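Long-range contacts in PKS (Streptomyces sp. CNQ431, PDB 5YDA), which probably transfers acyl building blocks to a carrier protein, as the acyltransferase domain of a polyketide synthase for splenocin: residues Pro110-Leu115 / Val369-Gly374; Val393-Met398 / Leu415-Ser420; Glu189-Asp194 / Ala421-Ala426. One frame throughout, in Å; residues are numbered along the deposited sequence.

Contact 1 (Pro110-Leu115 / Val369-Gly374)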
# COMPACT_ATOMS: atom_id res chain seq x y z
N PRO A 110 -12.73 14.70 3.09
CA PRO A 110 -12.56 13.31 3.54
C PRO A 110 -11.24 13.12 4.27
O PRO A 110 -10.25 13.79 3.99
CB PRO A 110 -12.58 12.51 2.23
CG PRO A 110 -12.11 13.48 1.20
CD PRO A 110 -12.71 14.80 1.62
N LYS A 111 -11.25 12.21 5.24
CA LYS A 111 -10.00 11.73 5.81
C LYS A 111 -9.32 10.75 4.84
O LYS A 111 -9.96 10.17 3.96
CB LYS A 111 -10.25 11.04 7.15
CG LYS A 111 -10.94 11.91 8.18
CD LYS A 111 -10.00 12.98 8.70
CE LYS A 111 -10.72 13.91 9.66
NZ LYS A 111 -10.28 15.32 9.48
N VAL A 112 -8.01 10.58 5.01
CA VAL A 112 -7.21 9.73 4.15
C VAL A 112 -6.44 8.73 5.01
O VAL A 112 -5.82 9.11 6.01
CB VAL A 112 -6.23 10.56 3.29
CG1 VAL A 112 -5.29 9.65 2.46
CG2 VAL A 112 -7.00 11.53 2.41
N ALA A 113 -6.46 7.45 4.61
CA ALA A 113 -5.67 6.42 5.27
C ALA A 113 -4.74 5.75 4.27
O ALA A 113 -5.12 5.51 3.12
CB ALA A 113 -6.57 5.38 5.94
N PHE A 114 -3.51 5.46 4.70
CA PHE A 114 -2.56 4.69 3.90
C PHE A 114 -2.60 3.24 4.36
O PHE A 114 -2.53 2.97 5.57
CB PHE A 114 -1.13 5.23 4.03
CG PHE A 114 -0.87 6.49 3.27
CD1 PHE A 114 -1.85 7.08 2.49
CD2 PHE A 114 0.38 7.10 3.34
CE1 PHE A 114 -1.59 8.26 1.79
CE2 PHE A 114 0.64 8.26 2.65
CZ PHE A 114 -0.35 8.84 1.87
N LEU A 115 -2.69 2.31 3.41
CA LEU A 115 -2.64 0.87 3.68
C LEU A 115 -1.33 0.31 3.13
O LEU A 115 -1.06 0.43 1.93
CB LEU A 115 -3.84 0.15 3.06
CG LEU A 115 -5.21 0.20 3.78
CD1 LEU A 115 -5.61 1.60 4.23
CD2 LEU A 115 -6.33 -0.39 2.90
N VAL A 369 -10.97 7.70 2.90
CA VAL A 369 -10.48 7.14 1.66
C VAL A 369 -9.34 6.18 1.98
O VAL A 369 -8.42 6.50 2.75
CB VAL A 369 -10.03 8.26 0.70
CG1 VAL A 369 -9.52 7.68 -0.62
CG2 VAL A 369 -11.16 9.27 0.45
N LEU A 370 -9.39 4.98 1.41
CA LEU A 370 -8.38 3.96 1.66
C LEU A 370 -7.39 3.93 0.49
O LEU A 370 -7.76 3.61 -0.64
CB LEU A 370 -9.03 2.59 1.85
CG LEU A 370 -10.10 2.52 2.93
CD1 LEU A 370 -10.58 1.09 3.09
CD2 LEU A 370 -9.56 3.06 4.24
N VAL A 371 -6.13 4.27 0.78
CA VAL A 371 -5.10 4.42 -0.24
C VAL A 371 -4.06 3.35 0.02
O VAL A 371 -3.34 3.41 1.03
CB VAL A 371 -4.48 5.83 -0.23
CG1 VAL A 371 -3.48 5.98 -1.37
CG2 VAL A 371 -5.55 6.90 -0.31
N GLU A 372 -4.00 2.37 -0.87
CA GLU A 372 -3.00 1.32 -0.75
C GLU A 372 -1.67 1.86 -1.28
O GLU A 372 -1.62 2.43 -2.38
CB GLU A 372 -3.44 0.08 -1.53
CG GLU A 372 -2.50 -1.09 -1.37
CD GLU A 372 -3.19 -2.45 -1.48
OE1 GLU A 372 -4.39 -2.52 -1.87
OE2 GLU A 372 -2.52 -3.46 -1.19
N ILE A 373 -0.61 1.68 -0.50
CA ILE A 373 0.72 2.22 -0.78
C ILE A 373 1.63 1.03 -1.06
O ILE A 373 2.09 0.36 -0.13
CB ILE A 373 1.26 3.04 0.39
CG1 ILE A 373 0.30 4.17 0.74
CG2 ILE A 373 2.70 3.54 0.12
CD1 ILE A 373 0.04 5.07 -0.41
N GLY A 374 1.94 0.80 -2.31
CA GLY A 374 2.77 -0.33 -2.68
C GLY A 374 2.15 -1.04 -3.86
O GLY A 374 1.04 -0.71 -4.29

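Contact 2 (Val393-Met398 / Leu415-Ser420)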
# COMPACT_ATOMS: atom_id res chain seq x y z
N VAL A 393 -14.33 4.22 -0.37
CA VAL A 393 -13.61 4.65 -1.56
C VAL A 393 -12.17 4.18 -1.41
O VAL A 393 -11.53 4.43 -0.39
CB VAL A 393 -13.67 6.17 -1.74
CG1 VAL A 393 -12.92 6.59 -3.01
CG2 VAL A 393 -15.10 6.64 -1.80
N THR A 394 -11.69 3.44 -2.41
CA THR A 394 -10.35 2.90 -2.36
C THR A 394 -9.58 3.42 -3.55
O THR A 394 -10.16 3.72 -4.61
CB THR A 394 -10.32 1.34 -2.34
OG1 THR A 394 -10.84 0.82 -3.57
CG2 THR A 394 -11.15 0.81 -1.17
N VAL A 395 -8.28 3.59 -3.35
CA VAL A 395 -7.40 4.14 -4.36
C VAL A 395 -6.17 3.26 -4.41
O VAL A 395 -5.59 2.92 -3.37
CB VAL A 395 -6.98 5.59 -4.07
CG1 VAL A 395 -5.90 6.03 -5.06
CG2 VAL A 395 -8.19 6.51 -4.10
N THR A 396 -5.77 2.90 -5.61
CA THR A 396 -4.63 2.06 -5.82
C THR A 396 -3.52 2.90 -6.43
O THR A 396 -3.77 3.88 -7.14
CB THR A 396 -5.05 0.85 -6.67
OG1 THR A 396 -4.81 -0.33 -5.92
CG2 THR A 396 -4.35 0.81 -7.98
N THR A 397 -2.29 2.52 -6.16
CA THR A 397 -1.19 3.45 -6.28
C THR A 397 0.00 2.89 -7.07
O THR A 397 0.80 3.68 -7.61
CB THR A 397 -0.80 3.88 -4.85
OG1 THR A 397 -0.96 5.29 -4.67
CG2 THR A 397 0.51 3.41 -4.41
N MET A 398 0.11 1.58 -7.23
CA MET A 398 1.20 1.00 -8.00
C MET A 398 0.72 -0.31 -8.62
O MET A 398 0.03 -1.11 -7.96
CB MET A 398 2.44 0.81 -7.09
CG MET A 398 3.59 0.02 -7.70
SD MET A 398 5.12 0.12 -6.69
CE MET A 398 5.60 1.81 -7.04
N LEU A 415 -3.72 10.19 -8.08
CA LEU A 415 -3.84 11.57 -7.63
C LEU A 415 -5.14 12.20 -8.13
O LEU A 415 -5.84 12.88 -7.37
CB LEU A 415 -2.63 12.39 -8.07
CG LEU A 415 -1.33 12.00 -7.37
CD1 LEU A 415 -0.13 12.69 -7.98
CD2 LEU A 415 -1.40 12.30 -5.88
N GLY A 416 -5.49 11.95 -9.39
CA GLY A 416 -6.75 12.46 -9.90
C GLY A 416 -7.93 11.90 -9.13
O GLY A 416 -8.85 12.64 -8.75
N ARG A 417 -7.91 10.59 -8.88
CA ARG A 417 -9.00 9.96 -8.14
C ARG A 417 -9.10 10.53 -6.72
O ARG A 417 -10.21 10.77 -6.22
CB ARG A 417 -8.78 8.46 -8.10
CG ARG A 417 -9.93 7.67 -7.55
CD ARG A 417 -9.62 6.19 -7.71
NE ARG A 417 -10.47 5.39 -6.85
CZ ARG A 417 -11.61 4.85 -7.26
NH1 ARG A 417 -11.99 5.04 -8.52
NH2 ARG A 417 -12.35 4.14 -6.41
N LEU A 418 -7.96 10.76 -6.08
CA LEU A 418 -7.98 11.38 -4.76
C LEU A 418 -8.63 12.77 -4.82
O LEU A 418 -9.46 13.10 -3.96
CB LEU A 418 -6.56 11.44 -4.19
CG LEU A 418 -6.10 10.11 -3.58
CD1 LEU A 418 -4.59 10.08 -3.39
CD2 LEU A 418 -6.81 9.88 -2.24
N TRP A 419 -8.30 13.56 -5.84
CA TRP A 419 -8.95 14.86 -5.99
C TRP A 419 -10.45 14.70 -6.21
O TRP A 419 -11.26 15.43 -5.62
CB TRP A 419 -8.33 15.65 -7.14
CG TRP A 419 -9.05 16.96 -7.40
CD1 TRP A 419 -8.84 18.16 -6.77
CD2 TRP A 419 -10.11 17.20 -8.35
NE1 TRP A 419 -9.69 19.12 -7.27
CE2 TRP A 419 -10.48 18.56 -8.24
CE3 TRP A 419 -10.77 16.39 -9.29
CZ2 TRP A 419 -11.48 19.12 -9.03
CZ3 TRP A 419 -11.75 16.96 -10.08
CH2 TRP A 419 -12.11 18.31 -9.94
N SER A 420 -10.84 13.75 -7.07
CA SER A 420 -12.26 13.54 -7.35
C SER A 420 -13.05 13.19 -6.09
O SER A 420 -14.23 13.53 -5.99
CB SER A 420 -12.44 12.44 -8.40
OG SER A 420 -12.02 12.90 -9.67

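Contact 3 (Glu189-Asp194 / Ala421-Ala426)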
# COMPACT_ATOMS: atom_id res chain seq x y z
N GLU A 189 3.35 15.61 -2.44
CA GLU A 189 2.27 16.19 -3.22
C GLU A 189 1.17 16.78 -2.36
O GLU A 189 0.19 17.30 -2.91
CB GLU A 189 1.65 15.15 -4.16
CG GLU A 189 2.61 14.45 -5.09
CD GLU A 189 2.96 15.27 -6.32
OE1 GLU A 189 4.02 14.99 -6.92
OE2 GLU A 189 2.17 16.18 -6.68
N GLY A 190 1.26 16.69 -1.04
CA GLY A 190 0.21 17.21 -0.19
C GLY A 190 -0.86 16.21 0.21
O GLY A 190 -1.82 16.60 0.88
N VAL A 191 -0.72 14.94 -0.16
CA VAL A 191 -1.63 13.90 0.31
C VAL A 191 -0.99 13.33 1.57
O VAL A 191 -0.16 12.40 1.52
CB VAL A 191 -1.90 12.84 -0.75
CG1 VAL A 191 -2.83 11.76 -0.20
CG2 VAL A 191 -2.50 13.47 -1.98
N ARG A 192 -1.35 13.90 2.70
CA ARG A 192 -0.82 13.43 3.97
C ARG A 192 -1.86 12.58 4.67
O ARG A 192 -3.03 12.97 4.75
CB ARG A 192 -0.40 14.59 4.86
CG ARG A 192 0.78 15.37 4.26
CD ARG A 192 1.54 16.27 5.26
NE ARG A 192 2.89 16.53 4.75
CZ ARG A 192 3.19 17.41 3.80
NH1 ARG A 192 2.23 18.16 3.25
NH2 ARG A 192 4.44 17.56 3.38
N PRO A 193 -1.49 11.40 5.14
CA PRO A 193 -2.50 10.50 5.69
C PRO A 193 -2.93 10.95 7.08
O PRO A 193 -2.11 11.38 7.90
CB PRO A 193 -1.78 9.15 5.72
CG PRO A 193 -0.32 9.53 5.91
CD PRO A 193 -0.14 10.82 5.16
N ASP A 194 -4.23 10.83 7.34
CA ASP A 194 -4.75 11.02 8.69
C ASP A 194 -4.62 9.76 9.54
O ASP A 194 -4.70 9.85 10.77
CB ASP A 194 -6.21 11.46 8.63
CG ASP A 194 -6.39 12.67 7.75
OD1 ASP A 194 -5.94 13.76 8.19
OD2 ASP A 194 -6.91 12.52 6.62
N ALA A 421 -12.42 12.51 -5.13
CA ALA A 421 -13.10 12.17 -3.90
C ALA A 421 -13.15 13.32 -2.91
O ALA A 421 -13.82 13.21 -1.88
CB ALA A 421 -12.43 10.96 -3.24
N GLY A 422 -12.44 14.42 -3.18
CA GLY A 422 -12.44 15.56 -2.30
C GLY A 422 -11.12 15.87 -1.62
O GLY A 422 -11.09 16.75 -0.75
N VAL A 423 -10.04 15.19 -1.97
CA VAL A 423 -8.71 15.49 -1.41
C VAL A 423 -8.09 16.51 -2.34
O VAL A 423 -7.32 16.19 -3.26
CB VAL A 423 -7.86 14.23 -1.25
CG1 VAL A 423 -6.57 14.57 -0.52
CG2 VAL A 423 -8.63 13.15 -0.51
N ASP A 424 -8.41 17.79 -2.11
CA ASP A 424 -8.09 18.81 -3.10
C ASP A 424 -6.59 18.93 -3.34
O ASP A 424 -6.15 19.12 -4.48
CB ASP A 424 -8.66 20.16 -2.67
CG ASP A 424 -10.18 20.17 -2.60
OD1 ASP A 424 -10.71 21.05 -1.90
OD2 ASP A 424 -10.84 19.32 -3.24
N ALA A 425 -5.78 18.81 -2.29
CA ALA A 425 -4.34 18.94 -2.49
C ALA A 425 -3.76 17.83 -3.35
O ALA A 425 -2.59 17.91 -3.73
CB ALA A 425 -3.63 18.98 -1.13
N ALA A 426 -4.54 16.79 -3.68
CA ALA A 426 -3.99 15.72 -4.49
C ALA A 426 -3.77 16.15 -5.94
O ALA A 426 -2.93 15.55 -6.62
CB ALA A 426 -4.89 14.49 -4.44

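Contact 1 (Pro110-Leu115 / Val369-Gly374)
F114 and I373 meet because F114 CG and I373 CG1 are each anti to the carbonyl carbon of their own residue, with chi1 of -76° and -57°. The I373 chain then folds over one face of the F114 ring. Its CD1 lies 4.0 Å from the ring centroid, 11° off the normal, a CH-pi contact. I373 CG1 presses on the inner end of the ring, 3.6 Å from F114 CG. V371 lies beside F114 and points the same way, its CB 4.0 Å from F114 CD1. Further along this face, V112 CG1 meets V371 CG2 at 3.9 Å. A113, L115, L370 and E372 point to the other face. There A113 CB touches L370 CD2 at 4.1 Å. E372 is held by T380 and the backbone of L379, so its buried carboxylate is not left without partners.

Five backbone hydrogen bonds join the two segments. K111 O accepts from V369 N, and V369 O from A113 N. A113 O and V371 O continue the ladder, and it closes with I373 N to L115 O at 2.8 Å. Helix 169-188 covers the F114 face, and helices 355-366 and 378-387 cover the other. L115 lies near a GxSxG pattern that probably forms the nucleophile elbow, consistent with the fold. These neighbouring strands belong to the helix-covered parallel sheet of the alpha/beta hydrolase-like acyltransferase core.

Contact 2 (Val393-Met398 / Leu415-Ser420)
R417 grips the backbone oxygen of T394 side-on with two nitrogens. NE lies 2.8 Å from T394 O, and NH2 lies 2.9 Å from the same T394 O. Both bonds are bent, with N-H...O angles of 137° and 132°, because two roughly parallel N-H groups converge on a single oxygen and neither can point straight at it. The oxygen also sits 19° out of the guanidinium plane.

Helix 407-420 packs at the edge strand of the acyltransferase core sheet and over the face carrying V369 and V371. Strand 394-395 is the outermost strand at its end of the mixed sheet in this chain. The neighbouring V393 and V395 use backbone groups to pair with strand 369-372. The T394 carbonyl turns to the other side, where the arginine of helix 407-420 supplies the donors. The side chain of T394 points away from the helix and rests on L370.

R417 reaches across because its chain is extended from CG to NE. V395 slides past it in the opposite direction, and V395 CG2 stands at the edge of the guanidinium, 3.7 Å from R417 NE. The same methyl also packs along the aliphatic stem, 3.9 Å from R417 CD. V393 CG1 approaches R417 NH2 obliquely. L418 leans on V369 and V371 as well. Its CD2 touches V395 CG2 at 4.1 Å.

Contact 3 (Glu189-Asp194 / Ala421-Ala426)
V191 lays its CG2 methyl against A426, 3.6 Å from A426 CB and nearly as close to A426 CA. Its other methyl, CG1, is anti to the backbone N, with chi1 of 179°. That leaves CG2 beside the N, on the side that faces A426. The same CG2 has a looser contact with V423 CG1 at 4.5 Å. V191, V423 and A426 all touch L418 of helix 407-420 too, so this small apolar patch is shared with that helix. V423 also rests on P110 and V112, which ties the patch to the sheet.

Towards the surface, A425 points its methyl at the backbone of G190. A425 CB lies 3.6 Å from G190 O. G190 has no side chain, and the two segments come close here, with 5.4 Å between G190 CA and A425 CA. Nearby, E189 O and A425 O are only 3.0 Å apart. Both are acceptors, so this pair is not a bond. The direct contacts between the segments are packing.

Each segment has its own turn structure. A426 N, in the 3-10 segment 424-426, bonds back to V423 O just before it at 2.9 Å, and V423 is the centre of an inverse gamma turn. D424 forms a salt bridge with R80. G190 and G422 both have positive phi. Each is the first residue to leave helical angles after its helix, 169-188 and 407-420 respectively, with two bonds back into the last turn. The contact thus joins chain segments that leave two helices through Schellman motifs.

In the fold
Contacts 1 and 2 are both buried, 1 within the sheet and 2 at its edge strand; contact 3 is only partly buried. Strand 369-372 serves the first two: V369 and V371 bond the strand of A113, and L370 bonds V393 and V395 on the other side. Contacts 2 and 3 share helix 407-420 and its end, with L418 O probably bound to V423 N. D194 joins contact 3 to contact 1 through the backbone of V112. The chemistry changes with place. Contact 1 combines a backbone ladder with apolar packing, contact 2 adds a two-nitrogen arginine grip to apolar packing, and contact 3 has methyl and backbone packing without direct polar bonds between its segments.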